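Local coordinates for exopolysaccharide biosynthesis protein (Pantoea stewartii subsp. stewartii DC283, PDB 6TGF) that modifies glycan of the bacterial biofilm, probably by hydrolysing exopolysaccharide, and is built on a parallel beta-helix like that of bacteriophage tailspikes, at residues Q356-A361 / T371-L376; T378-I383 / S411-L416; D394-G399 / K428-P433; C435-I440 / N456-I461. All blocks are in the same frame, centred on the assembly; numbering follows the deposited sequence.

Contact 1. Residues Q356-A361 / T371-L376; sequences QFFRGA and TALSLL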
loop_
_atom_site.group_PDB
_atom_site.type_symbol
_atom_site.label_atom_id
_atom_site.label_comp_id
_atom_site.label_asym_id
_atom_site.label_seq_id
_atom_site.Cartn_x
_atom_site.Cartn_y
_atom_site.Cartn_z
ATOM N N GLN B 356 -9.655 -8.372 -19.044
ATOM C CA GLN B 356 -10.288 -8.624 -17.722
ATOM C C GLN B 356 -9.631 -7.732 -16.664
ATOM O O GLN B 356 -8.386 -7.643 -16.651
ATOM C CB GLN B 356 -10.156 -10.094 -17.323
ATOM C CG GLN B 356 -11.185 -11.000 -17.985
ATOM C CD GLN B 356 -11.051 -12.440 -17.556
ATOM O OE1 GLN B 356 -10.389 -12.760 -16.570
ATOM N NE2 GLN B 356 -11.686 -13.328 -18.303
ATOM N N PHE B 357 -10.452 -7.090 -15.830
ATOM C CA PHE B 357 -10.050 -6.375 -14.591
ATOM C C PHE B 357 -10.478 -7.231 -13.396
ATOM O O PHE B 357 -11.600 -7.775 -13.432
ATOM C CB PHE B 357 -10.687 -4.985 -14.540
ATOM C CG PHE B 357 -10.175 -4.009 -15.570
ATOM C CD1 PHE B 357 -9.058 -3.232 -15.315
ATOM C CD2 PHE B 357 -10.816 -3.856 -16.789
ATOM C CE1 PHE B 357 -8.586 -2.330 -16.257
ATOM C CE2 PHE B 357 -10.344 -2.951 -17.729
ATOM C CZ PHE B 357 -9.230 -2.191 -17.462
ATOM N N PHE B 358 -9.614 -7.363 -12.385
ATOM C CA PHE B 358 -9.867 -8.192 -11.178
ATOM C C PHE B 358 -9.365 -7.472 -9.922
ATOM O O PHE B 358 -8.209 -7.010 -9.906
ATOM C CB PHE B 358 -9.211 -9.567 -11.315
ATOM C CG PHE B 358 -9.567 -10.532 -10.214
ATOM C CD1 PHE B 358 -8.795 -10.619 -9.068
ATOM C CD2 PHE B 358 -10.685 -11.345 -10.314
ATOM C CE1 PHE B 358 -9.125 -11.502 -8.051
ATOM C CE2 PHE B 358 -11.013 -12.230 -9.298
ATOM C CZ PHE B 358 -10.233 -12.307 -8.169
ATOM N N ARG B 359 -10.228 -7.390 -8.903
ATOM C CA ARG B 359 -9.889 -6.935 -7.530
ATOM C C ARG B 359 -10.296 -8.032 -6.540
ATOM O O ARG B 359 -11.486 -8.395 -6.518
ATOM C CB ARG B 359 -10.573 -5.602 -7.214
ATOM C CG ARG B 359 -9.913 -4.404 -7.884
ATOM C CD ARG B 359 -10.546 -3.084 -7.489
ATOM N NE ARG B 359 -10.345 -2.778 -6.080
ATOM C CZ ARG B 359 -9.222 -2.289 -5.553
ATOM N NH1 ARG B 359 -8.168 -2.042 -6.315
ATOM N NH2 ARG B 359 -9.158 -2.048 -4.255
ATOM N N GLY B 360 -9.324 -8.548 -5.782
ATOM C CA GLY B 360 -9.517 -9.526 -4.694
ATOM C C GLY B 360 -8.988 -8.989 -3.375
ATOM O O GLY B 360 -7.891 -8.396 -3.378
ATOM N N ALA B 361 -9.737 -9.177 -2.285
ATOM C CA ALA B 361 -9.376 -8.706 -0.927
ATOM C C ALA B 361 -9.982 -9.635 0.131
ATOM O O ALA B 361 -11.165 -9.986 0.003
ATOM C CB ALA B 361 -9.837 -7.283 -0.738
ATOM N N THR B 371 -8.375 -25.164 -9.384
ATOM C CA THR B 371 -7.712 -23.838 -9.510
ATOM C C THR B 371 -8.559 -22.805 -8.758
ATOM O O THR B 371 -9.673 -22.525 -9.226
ATOM C CB THR B 371 -7.503 -23.453 -10.981
ATOM O OG1 THR B 371 -6.698 -24.456 -11.602
ATOM C CG2 THR B 371 -6.838 -22.104 -11.151
ATOM N N ALA B 372 -8.055 -22.267 -7.642
ATOM C CA ALA B 372 -8.789 -21.338 -6.748
ATOM C C ALA B 372 -9.311 -20.139 -7.550
ATOM O O ALA B 372 -10.524 -19.870 -7.485
ATOM C CB ALA B 372 -7.904 -20.901 -5.604
ATOM N N LEU B 373 -8.427 -19.452 -8.280
ATOM C CA LEU B 373 -8.767 -18.301 -9.162
ATOM C C LEU B 373 -8.143 -18.521 -10.543
ATOM O O LEU B 373 -6.929 -18.796 -10.604
ATOM C CB LEU B 373 -8.252 -17.003 -8.531
ATOM C CG LEU B 373 -9.011 -16.510 -7.299
ATOM C CD1 LEU B 373 -8.275 -15.353 -6.640
ATOM C CD2 LEU B 373 -10.434 -16.100 -7.655
ATOM N N SER B 374 -8.951 -18.399 -11.601
ATOM C CA SER B 374 -8.542 -18.540 -13.024
ATOM C C SER B 374 -8.961 -17.286 -13.803
ATOM O O SER B 374 -10.179 -17.054 -13.925
ATOM C CB SER B 374 -9.130 -19.787 -13.629
ATOM O OG SER B 374 -8.734 -19.928 -14.986
ATOM N N LEU B 375 -7.986 -16.515 -14.298
ATOM C CA LEU B 375 -8.201 -15.237 -15.031
ATOM C C LEU B 375 -7.665 -15.367 -16.463
ATOM O O LEU B 375 -6.759 -16.191 -16.686
ATOM C CB LEU B 375 -7.500 -14.102 -14.276
ATOM C CG LEU B 375 -7.846 -13.978 -12.791
ATOM C CD1 LEU B 375 -7.067 -12.843 -12.149
ATOM C CD2 LEU B 375 -9.339 -13.780 -12.584
ATOM N N LEU B 376 -8.209 -14.574 -17.391
ATOM C CA LEU B 376 -7.868 -14.614 -18.839
ATOM C C LEU B 376 -7.667 -13.188 -19.366
ATOM O O LEU B 376 -8.501 -12.320 -19.055
ATOM C CB LEU B 376 -8.997 -15.329 -19.588
ATOM C CG LEU B 376 -8.738 -15.611 -21.067
ATOM C CD1 LEU B 376 -7.555 -16.549 -21.253
ATOM C CD2 LEU B 376 -9.982 -16.188 -21.725
#
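The ring of Phe358 carries Leu375 CD1 over one face, at its CG end, while Leu373 CD2 comes in obliquely at its far end, 3.8 Å from Phe358 CZ. The second methyl of Leu375 lies by one flank, with Leu375 CD2 3.6 Å from Phe358 CD2, and both leucines cross the ring at about a right angle. With CG anti to the backbone N (chi1 -173°), the Phe358 ring starts out beside the carbonyl carbon, where it meets these two leucines. Cys381, Val327 and Ile329 of adjoining strands also touch the Phe358 side chain, so a large aromatic suits this interior position, with branched leucines fitting around it. The other flat group is the amide of Gln356. Its chain runs extended beyond CG, and OE1 takes the backbone N-H of Leu376 (Leu376 N to Gln356 OE1 3.0 Å) in an almost straight bond from well above the carbonyl plane. Gln356 NE2 turns to the carbonyls of Cys352 and Asn350. Strands 356-361 and 373-376 run roughly antiparallel (149°), their axes 7.8 Å apart at the closest, as two walls of one beta-helix coil. Side chains therefore do the joining: apolar carbon fills the middle, and at one end a buried glutamine supplies both acceptor and donor to backbone groups.

Contact 2. Residues T378-I383 / S411-L416; sequences TLDCKI and STAIEL. With EDO (1,2-ethanediol), chain L.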
loop_
_atom_site.group_PDB
_atom_site.type_symbol
_atom_site.label_atom_id
_atom_site.label_comp_id
_atom_site.label_asym_id
_atom_site.label_seq_id
_atom_site.Cartn_x
_atom_site.Cartn_y
_atom_site.Cartn_z
ATOM N N THR B 378 -5.740 -10.689 -18.629
ATOM C CA THR B 378 -5.779 -9.727 -17.496
ATOM C C THR B 378 -5.155 -8.397 -17.934
ATOM O O THR B 378 -4.035 -8.422 -18.480
ATOM C CB THR B 378 -5.070 -10.305 -16.264
ATOM O OG1 THR B 378 -5.755 -11.500 -15.889
ATOM C CG2 THR B 378 -5.040 -9.344 -15.098
ATOM N N LEU B 379 -5.865 -7.288 -17.700
ATOM C CA LEU B 379 -5.378 -5.904 -17.943
ATOM C C LEU B 379 -4.917 -5.275 -16.624
ATOM O O LEU B 379 -4.039 -4.395 -16.674
ATOM C CB LEU B 379 -6.501 -5.079 -18.579
ATOM C CG LEU B 379 -6.833 -5.426 -20.028
ATOM C CD1 LEU B 379 -8.033 -4.626 -20.508
ATOM C CD2 LEU B 379 -5.639 -5.187 -20.939
ATOM N N ASP B 380 -5.503 -5.699 -15.500
ATOM C CA ASP B 380 -5.186 -5.201 -14.133
ATOM C C ASP B 380 -5.761 -6.187 -13.111
ATOM O O ASP B 380 -6.979 -6.452 -13.171
ATOM C CB ASP B 380 -5.731 -3.785 -13.929
ATOM C CG ASP B 380 -5.308 -3.134 -12.623
ATOM O OD1 ASP B 380 -4.115 -2.789 -12.500
ATOM O OD2 ASP B 380 -6.175 -2.980 -11.736
ATOM N N CYS B 381 -4.915 -6.721 -12.224
ATOM C CA CYS B 381 -5.292 -7.713 -11.182
ATOM C C CYS B 381 -4.666 -7.318 -9.841
ATOM O O CYS B 381 -3.425 -7.363 -9.735
ATOM C CB CYS B 381 -4.846 -9.115 -11.578
ATOM S SG CYS B 381 -5.275 -10.397 -10.372
ATOM N N LYS B 382 -5.500 -6.934 -8.872
ATOM C CA LYS B 382 -5.093 -6.628 -7.475
ATOM C C LYS B 382 -5.690 -7.694 -6.555
ATOM O O LYS B 382 -6.927 -7.748 -6.443
ATOM C CB LYS B 382 -5.540 -5.217 -7.078
ATOM C CG LYS B 382 -4.507 -4.128 -7.334
ATOM C CD LYS B 382 -5.075 -2.860 -7.930
ATOM C CE LYS B 382 -4.000 -1.949 -8.480
ATOM N NZ LYS B 382 -4.548 -0.975 -9.453
ATOM N N ILE B 383 -4.834 -8.521 -5.949
ATOM C CA ILE B 383 -5.224 -9.538 -4.930
ATOM C C ILE B 383 -4.440 -9.237 -3.649
ATOM O O ILE B 383 -3.242 -9.560 -3.599
ATOM C CB ILE B 383 -5.002 -10.973 -5.452
ATOM C CG1 ILE B 383 -5.365 -11.097 -6.936
ATOM C CG2 ILE B 383 -5.773 -11.966 -4.592
ATOM C CD1 ILE B 383 -5.260 -12.499 -7.497
ATOM N N SER B 411 -0.305 -11.347 -19.633
ATOM C CA SER B 411 -1.079 -10.712 -18.534
ATOM C C SER B 411 -0.406 -9.389 -18.153
ATOM O O SER B 411 0.818 -9.277 -18.351
ATOM C CB SER B 411 -1.188 -11.642 -17.351
ATOM O OG SER B 411 -1.780 -12.878 -17.727
ATOM N N THR B 412 -1.172 -8.425 -17.632
ATOM C CA THR B 412 -0.703 -7.041 -17.349
ATOM C C THR B 412 -1.140 -6.605 -15.946
ATOM O O THR B 412 -2.263 -6.955 -15.537
ATOM C CB THR B 412 -1.210 -6.064 -18.419
ATOM O OG1 THR B 412 -0.750 -6.532 -19.688
ATOM C CG2 THR B 412 -0.740 -4.643 -18.199
ATOM N N ALA B 413 -0.270 -5.863 -15.253
ATOM C CA ALA B 413 -0.544 -5.146 -13.985
ATOM C C ALA B 413 -1.150 -6.100 -12.948
ATOM O O ALA B 413 -2.234 -5.791 -12.412
ATOM C CB ALA B 413 -1.439 -3.962 -14.256
ATOM N N ILE B 414 -0.466 -7.216 -12.678
ATOM C CA ILE B 414 -0.799 -8.162 -11.572
ATOM C C ILE B 414 -0.103 -7.643 -10.309
ATOM O O ILE B 414 1.135 -7.511 -10.339
ATOM C CB ILE B 414 -0.367 -9.609 -11.901
ATOM C CG1 ILE B 414 -0.807 -10.059 -13.300
ATOM C CG2 ILE B 414 -0.839 -10.567 -10.814
ATOM C CD1 ILE B 414 -2.194 -10.650 -13.376
ATOM N N GLU B 415 -0.863 -7.346 -9.252
ATOM C CA GLU B 415 -0.320 -6.866 -7.953
ATOM C C GLU B 415 -0.818 -7.782 -6.828
ATOM O O GLU B 415 -1.971 -7.607 -6.388
ATOM C CB GLU B 415 -0.707 -5.404 -7.718
ATOM C CG GLU B 415 -0.115 -4.822 -6.447
ATOM C CD GLU B 415 -0.253 -3.316 -6.310
ATOM O OE1 GLU B 415 0.497 -2.733 -5.510
ATOM O OE2 GLU B 415 -1.114 -2.732 -6.999
ATOM N N LEU B 416 0.025 -8.727 -6.400
ATOM C CA LEU B 416 -0.233 -9.638 -5.252
ATOM C C LEU B 416 0.473 -9.067 -4.020
ATOM O O LEU B 416 1.695 -8.842 -4.102
ATOM C CB LEU B 416 0.293 -11.039 -5.576
ATOM C CG LEU B 416 -0.084 -11.597 -6.947
ATOM C CD1 LEU B 416 0.656 -12.898 -7.209
ATOM C CD2 LEU B 416 -1.586 -11.803 -7.066
HETATM C C1 EDO L . -4.927 -0.439 -18.057
HETATM O O1 EDO L . -4.614 -0.454 -16.679
HETATM C C2 EDO L . -3.852 -1.015 -18.900
HETATM O O2 EDO L . -3.393 -2.275 -18.447
HETATM O O HOH W 1 -4.472 -13.131 -17.727
HETATM O O HOH W 2 -2.258 -3.823 -10.740
#
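Cys381, Lys382 and Ile383 pair in parallel register with Ile414, Glu415 and Leu416, a main-chain contact between strands of successive coils whose axes come within 4.7 Å. Cys381 takes part twice: its N gives a bond to Ala413 O (2.8 Å), and its O receives Glu415 N; Ile383 N then bonds to Glu415 O. On the inner face, Ile383 and Leu416 lie side by side, pointing the same way. Ile414 CD1, placed by a chi2 of -87°, touches both Cys381 CB and Thr378 CG2, at 3.6 Å each. Aliphatic Ile383 over Leu416 is the kind of coil-to-coil alignment found in a parallel beta-helix, here of the tailspike-like fold, and with Ile414 these residues supply branched carbon to its interior. Ala413, with positive phi, breaks the second strand where the chain turns; its small CB sits 3.4 Å from Asp380 OD1, and a water joins that oxygen to Ala413 O. The outward face is charged. Lys382 NZ makes a weak salt bridge to Asp380 OD2 (3.4 Å), while its CE passes 3.3 Å from Glu415 OE2. The extended Glu415 carries its carboxylate to His441 and Asn442 of a neighbouring subunit. At the other end, a water links Thr378 N with Ser411 OG.

Contact 3. Residues D394-G399 / K428-P433; sequences DVIQAG and KVLNLP
Ile396 rests with its branches against two leucines of the next coil: its CB and CG1 meet Leu430 CD2, each at 4.1 Å, and CG2 meets Leu432 CD1. Ile396 and Leu430 run side by side, pointing the same way, whereas Leu432 comes in at a slant. The other methyl of Leu432, CD2, packs on Ala398 CB (3.4 Å), a small residue that suits the place beside the bulky leucine. Beta-branched and branched shapes thus interlock on the inner side, which Leu416 and Trp386 help to close. On the opposite face Gln397 and Asn431 lie side by side, pointing the same way, Gln397 CG lying 3.4 Å from Asn431 ND2 with the two amide planes 62° apart; Gln397 OE1 goes on to Ser374. Parallel backbone bonds, among them Ile396 N to Val429 O (3.0 Å), keep the strands in step. Asp394, in the loop before strand 396-399, reaches across with CG anti to its own carbonyl carbon (chi1 -66°). Its OD1 accepts Lys428 N at 2.8 Å on the anti side of the carboxylate, and its OD2 accepts Asn431 ND2 at 2.7 Å from above the carboxylate plane, the amide standing nearly perpendicular. With each oxygen held by a different N-H, the carboxylate is fixed in rotation and bridges Lys428 and Asn431, on the two sides of the corner at Val429.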
loop_
_atom_site.group_PDB
_atom_site.type_symbol
_atom_site.label_atom_id
_atom_site.label_comp_id
_atom_site.label_asym_id
_atom_site.label_seq_id
_atom_site.Cartn_x
_atom_site.Cartn_y
_atom_site.Cartn_z
ATOM N N ASP B 394 -3.842 -25.352 -8.440
ATOM C CA ASP B 394 -3.299 -23.975 -8.585
ATOM C C ASP B 394 -4.146 -23.030 -7.728
ATOM O O ASP B 394 -5.362 -23.275 -7.612
ATOM C CB ASP B 394 -3.289 -23.518 -10.047
ATOM C CG ASP B 394 -2.350 -24.301 -10.950
ATOM O OD1 ASP B 394 -1.518 -25.063 -10.419
ATOM O OD2 ASP B 394 -2.458 -24.136 -12.180
ATOM N N VAL B 395 -3.528 -22.002 -7.140
ATOM C CA VAL B 395 -4.228 -20.974 -6.312
ATOM C C VAL B 395 -4.521 -19.759 -7.206
ATOM O O VAL B 395 -5.681 -19.622 -7.639
ATOM C CB VAL B 395 -3.415 -20.623 -5.050
ATOM C CG1 VAL B 395 -4.086 -19.542 -4.215
ATOM C CG2 VAL B 395 -3.153 -21.857 -4.200
ATOM N N ILE B 396 -3.513 -18.930 -7.499
ATOM C CA ILE B 396 -3.642 -17.741 -8.394
ATOM C C ILE B 396 -3.144 -18.134 -9.790
ATOM O O ILE B 396 -1.916 -18.267 -9.968
ATOM C CB ILE B 396 -2.880 -16.521 -7.832
ATOM C CG1 ILE B 396 -3.114 -16.328 -6.330
ATOM C CG2 ILE B 396 -3.223 -15.266 -8.621
ATOM C CD1 ILE B 396 -4.562 -16.136 -5.938
ATOM N N GLN B 397 -4.071 -18.321 -10.735
ATOM C CA GLN B 397 -3.780 -18.719 -12.138
ATOM C C GLN B 397 -4.305 -17.632 -13.080
ATOM O O GLN B 397 -5.435 -17.155 -12.860
ATOM C CB GLN B 397 -4.407 -20.080 -12.447
ATOM C CG GLN B 397 -3.970 -20.676 -13.780
ATOM C CD GLN B 397 -4.823 -20.227 -14.942
ATOM O OE1 GLN B 397 -6.049 -20.194 -14.863
ATOM N NE2 GLN B 397 -4.174 -19.880 -16.042
ATOM N N ALA B 398 -3.505 -17.255 -14.081
ATOM C CA ALA B 398 -3.872 -16.298 -15.151
ATOM C C ALA B 398 -3.227 -16.738 -16.470
ATOM O O ALA B 398 -2.001 -16.974 -16.480
ATOM C CB ALA B 398 -3.456 -14.899 -14.766
ATOM N N GLY B 399 -4.035 -16.853 -17.529
ATOM C CA GLY B 399 -3.597 -17.228 -18.888
ATOM C C GLY B 399 -4.047 -16.206 -19.917
ATOM O O GLY B 399 -4.512 -15.122 -19.511
ATOM N N LYS B 428 0.602 -25.208 -8.542
ATOM C CA LYS B 428 1.396 -23.954 -8.476
ATOM C C LYS B 428 0.616 -22.914 -7.667
ATOM O O LYS B 428 -0.529 -22.619 -8.045
ATOM C CB LYS B 428 1.695 -23.454 -9.893
ATOM C CG LYS B 428 2.443 -24.451 -10.768
ATOM C CD LYS B 428 2.515 -24.066 -12.229
ATOM C CE LYS B 428 2.897 -25.234 -13.112
ATOM N NZ LYS B 428 3.463 -24.789 -14.407
ATOM N N VAL B 429 1.214 -22.388 -6.593
ATOM C CA VAL B 429 0.613 -21.310 -5.750
ATOM C C VAL B 429 0.369 -20.096 -6.652
ATOM O O VAL B 429 -0.742 -19.538 -6.602
ATOM C CB VAL B 429 1.505 -20.968 -4.539
ATOM C CG1 VAL B 429 1.004 -19.746 -3.780
ATOM C CG2 VAL B 429 1.644 -22.154 -3.594
ATOM N N LEU B 430 1.371 -19.724 -7.455
ATOM C CA LEU B 430 1.271 -18.689 -8.520
ATOM C C LEU B 430 1.501 -19.356 -9.880
ATOM O O LEU B 430 2.640 -19.772 -10.143
ATOM C CB LEU B 430 2.307 -17.587 -8.268
ATOM C CG LEU B 430 2.344 -17.007 -6.854
ATOM C CD1 LEU B 430 3.428 -15.947 -6.738
ATOM C CD2 LEU B 430 0.994 -16.430 -6.459
ATOM N N ASN B 431 0.451 -19.470 -10.695
ATOM C CA ASN B 431 0.527 -19.921 -12.111
ATOM C C ASN B 431 0.346 -18.685 -12.999
ATOM O O ASN B 431 -0.748 -18.518 -13.574
ATOM C CB ASN B 431 -0.489 -21.031 -12.397
ATOM C CG ASN B 431 -0.351 -21.637 -13.778
ATOM O OD1 ASN B 431 0.489 -21.217 -14.573
ATOM N ND2 ASN B 431 -1.177 -22.626 -14.076
ATOM N N LEU B 432 1.385 -17.850 -13.091
ATOM C CA LEU B 432 1.315 -16.487 -13.683
ATOM C C LEU B 432 2.470 -16.262 -14.657
ATOM O O LEU B 432 3.278 -15.356 -14.464
ATOM C CB LEU B 432 1.340 -15.467 -12.540
ATOM C CG LEU B 432 0.169 -15.540 -11.560
ATOM C CD1 LEU B 432 0.407 -14.631 -10.366
ATOM C CD2 LEU B 432 -1.142 -15.183 -12.241
ATOM N N PRO B 433 2.576 -17.062 -15.744
ATOM C CA PRO B 433 3.546 -16.791 -16.805
ATOM C C PRO B 433 3.202 -15.518 -17.595
ATOM O O PRO B 433 2.033 -15.177 -17.678
ATOM C CB PRO B 433 3.456 -18.030 -17.712
ATOM C CG PRO B 433 2.067 -18.580 -17.461
ATOM C CD PRO B 433 1.779 -18.271 -16.007
HETATM O O HOH W 3 -1.217 -19.729 -16.623
HETATM O O HOH W 4 -0.356 -14.842 -16.592
#

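Contact 4. Residues C435-I440 / N456-I461; sequences CSQSLI and NGQWII. With EDO (1,2-ethanediol), chain Z.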
loop_
_atom_site.group_PDB
_atom_site.type_symbol
_atom_site.label_atom_id
_atom_site.label_comp_id
_atom_site.label_asym_id
_atom_site.label_seq_id
_atom_site.Cartn_x
_atom_site.Cartn_y
_atom_site.Cartn_z
ATOM N N CYS B 435 3.577 -12.240 -17.083
ATOM C CA CYS B 435 2.965 -11.118 -16.324
ATOM C C CYS B 435 3.881 -9.893 -16.419
ATOM O O CYS B 435 4.992 -9.943 -15.852
ATOM C CB CYS B 435 2.724 -11.499 -14.869
ATOM S SG CYS B 435 1.313 -12.610 -14.645
ATOM N N SER B 436 3.434 -8.850 -17.124
ATOM C CA SER B 436 4.189 -7.593 -17.374
ATOM C C SER B 436 3.694 -6.494 -16.424
ATOM O O SER B 436 2.517 -6.553 -16.021
ATOM C CB SER B 436 4.069 -7.178 -18.817
ATOM O OG SER B 436 4.298 -8.281 -19.684
ATOM N N GLN B 437 4.573 -5.544 -16.080
ATOM C CA GLN B 437 4.289 -4.380 -15.192
ATOM C C GLN B 437 3.632 -4.858 -13.888
ATOM O O GLN B 437 2.679 -4.196 -13.429
ATOM C CB GLN B 437 3.395 -3.369 -15.916
ATOM C CG GLN B 437 4.035 -2.741 -17.148
ATOM C CD GLN B 437 3.931 -3.600 -18.386
ATOM O OE1 GLN B 437 4.927 -3.900 -19.040
ATOM N NE2 GLN B 437 2.717 -4.003 -18.721
ATOM N N SER B 438 4.135 -5.950 -13.299
ATOM C CA SER B 438 3.514 -6.661 -12.149
ATOM C C SER B 438 4.349 -6.477 -10.873
ATOM O O SER B 438 5.547 -6.152 -10.992
ATOM C CB SER B 438 3.315 -8.111 -12.486
ATOM O OG SER B 438 2.358 -8.250 -13.526
ATOM N N LEU B 439 3.727 -6.672 -9.700
ATOM C CA LEU B 439 4.340 -6.425 -8.365
ATOM C C LEU B 439 3.954 -7.528 -7.368
ATOM O O LEU B 439 2.792 -7.983 -7.394
ATOM C CB LEU B 439 3.883 -5.061 -7.837
ATOM C CG LEU B 439 4.309 -3.846 -8.662
ATOM C CD1 LEU B 439 3.226 -3.454 -9.656
ATOM C CD2 LEU B 439 4.641 -2.667 -7.758
ATOM N N ILE B 440 4.904 -7.913 -6.510
ATOM C CA ILE B 440 4.688 -8.731 -5.277
ATOM C C ILE B 440 5.177 -7.908 -4.079
ATOM O O ILE B 440 6.337 -7.452 -4.116
ATOM C CB ILE B 440 5.409 -10.090 -5.379
ATOM C CG1 ILE B 440 4.717 -11.017 -6.381
ATOM C CG2 ILE B 440 5.542 -10.740 -4.008
ATOM C CD1 ILE B 440 5.515 -12.250 -6.750
ATOM N N ASN B 456 9.094 -15.485 -17.871
ATOM C CA ASN B 456 8.866 -14.547 -19.005
ATOM C C ASN B 456 8.089 -13.314 -18.520
ATOM O O ASN B 456 7.378 -12.702 -19.343
ATOM C CB ASN B 456 8.144 -15.248 -20.161
ATOM C CG ASN B 456 9.046 -16.187 -20.931
ATOM O OD1 ASN B 456 10.097 -15.779 -21.418
ATOM N ND2 ASN B 456 8.640 -17.440 -21.059
ATOM N N GLY B 457 8.245 -12.950 -17.242
ATOM C CA GLY B 457 7.474 -11.876 -16.587
ATOM C C GLY B 457 8.287 -10.606 -16.415
ATOM O O GLY B 457 9.432 -10.552 -16.913
ATOM N N GLN B 458 7.692 -9.614 -15.747
ATOM C CA GLN B 458 8.336 -8.346 -15.312
ATOM C C GLN B 458 7.763 -7.980 -13.940
ATOM O O GLN B 458 6.615 -7.489 -13.891
ATOM C CB GLN B 458 8.095 -7.240 -16.340
ATOM C CG GLN B 458 8.790 -5.927 -16.008
ATOM C CD GLN B 458 8.376 -4.809 -16.936
ATOM O OE1 GLN B 458 7.193 -4.588 -17.187
ATOM N NE2 GLN B 458 9.357 -4.089 -17.451
ATOM N N TRP B 459 8.530 -8.231 -12.873
ATOM C CA TRP B 459 8.051 -8.190 -11.466
ATOM C C TRP B 459 8.942 -7.278 -10.619
ATOM O O TRP B 459 10.177 -7.424 -10.691
ATOM C CB TRP B 459 8.013 -9.603 -10.875
ATOM C CG TRP B 459 6.996 -10.512 -11.494
ATOM C CD1 TRP B 459 7.169 -11.329 -12.572
ATOM C CD2 TRP B 459 5.643 -10.717 -11.049
ATOM N NE1 TRP B 459 6.018 -12.022 -12.834
ATOM C CE2 TRP B 459 5.064 -11.669 -11.916
ATOM C CE3 TRP B 459 4.866 -10.192 -10.010
ATOM C CZ2 TRP B 459 3.746 -12.102 -11.770
ATOM C CZ3 TRP B 459 3.563 -10.618 -9.869
ATOM C CH2 TRP B 459 3.012 -11.560 -10.739
ATOM N N ILE B 460 8.323 -6.371 -9.856
ATOM C CA ILE B 460 8.886 -5.821 -8.588
ATOM C C ILE B 460 8.496 -6.805 -7.479
ATOM O O ILE B 460 7.294 -7.108 -7.364
ATOM C CB ILE B 460 8.385 -4.391 -8.294
ATOM C CG1 ILE B 460 8.915 -3.382 -9.317
ATOM C CG2 ILE B 460 8.741 -3.981 -6.869
ATOM C CD1 ILE B 460 8.303 -1.999 -9.202
ATOM N N ILE B 461 9.474 -7.301 -6.717
ATOM C CA ILE B 461 9.254 -8.281 -5.610
ATOM C C ILE B 461 9.930 -7.748 -4.341
ATOM O O ILE B 461 11.157 -7.903 -4.213
ATOM C CB ILE B 461 9.758 -9.685 -6.004
ATOM C CG1 ILE B 461 9.187 -10.123 -7.358
ATOM C CG2 ILE B 461 9.452 -10.688 -4.899
ATOM C CD1 ILE B 461 9.609 -11.508 -7.806
HETATM C C1 EDO Z . 5.634 -5.112 -22.232
HETATM O O1 EDO Z . 5.287 -6.484 -22.238
HETATM C C2 EDO Z . 7.091 -4.879 -22.037
HETATM O O2 EDO Z . 7.655 -3.897 -22.891
HETATM O O HOH W 5 5.325 -14.006 -15.499
HETATM O O HOH W 6 6.963 -9.647 -19.097
#
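Trp459 lays its six-membered ring over Ser438 CB, which stands 3.6 Å from the ring centroid and 11° off the normal, a CH-pi contact on one face. A serine suits this place because it is small enough to lie against the ring with its hydroxyl turned elsewhere: OG bonds to Ser436 O and to the backbone N of Ile414. Two further residues meet the indole obliquely, Cys435 with CB 3.3 Å from Trp459 CZ2 and Ile440 with CG1 3.7 Å from Trp459 CZ3. The sulfur of Cys435 lies farther off, in a slanting sulfur-aromatic contact, and the carbonyl O of Leu439 sits at the ring edge. Trp459 NE1 has a weak bond to a water that also accepts Cys435 N. Beyond the ring, Ile440 and Ile461 lie side by side, pointing the same way; on the other face of the sheet Leu439 and Ile460 do the same. Gln458 is extended, with CG anti to the backbone N (chi1 -177°); its OE1 receives Gln437 N at 3.0 Å in the carbonyl plane, on a lone pair. That bond meets the main chain at Gln437, whose positive phi marks the break between strands 435-436 and 438-440. Backbone bonds continue the pairing, as from Ile440 N to Ile460 O (2.7 Å). Gln484 of a neighbouring subunit bonds to Ser438 O and packs on Gln458 and Ile460. An aromatic and aliphatic interior beside a face turned to another subunit fits the trimeric, tailspike-like parallel beta-helix.

How the contacts relate
All four contacts belong to one stretch of the beta-helix, but they join it differently. Contact 1 spans the interior between two walls of a single coil through side chains, whereas contacts 2, 3 and 4 join successive coils by parallel backbone bonding. Contacts 2 and 4 lie in the wall that meets a neighbouring subunit, and share a bonded boundary between strands 414-422 and 438-441; contact 1 contributes strand 356-366 to that same wall. These three are buried. Contact 3 continues the other wall from strand 373-378, is only partly buried, and touches no other chain. Inward-facing Leu416, Leu430, Leu432 and Ile396 connect contacts 2 and 3. Outward chemistry differs: charged in contact 2, amides and one carboxylate in contact 3, largely aliphatic with glutamine in contact 4.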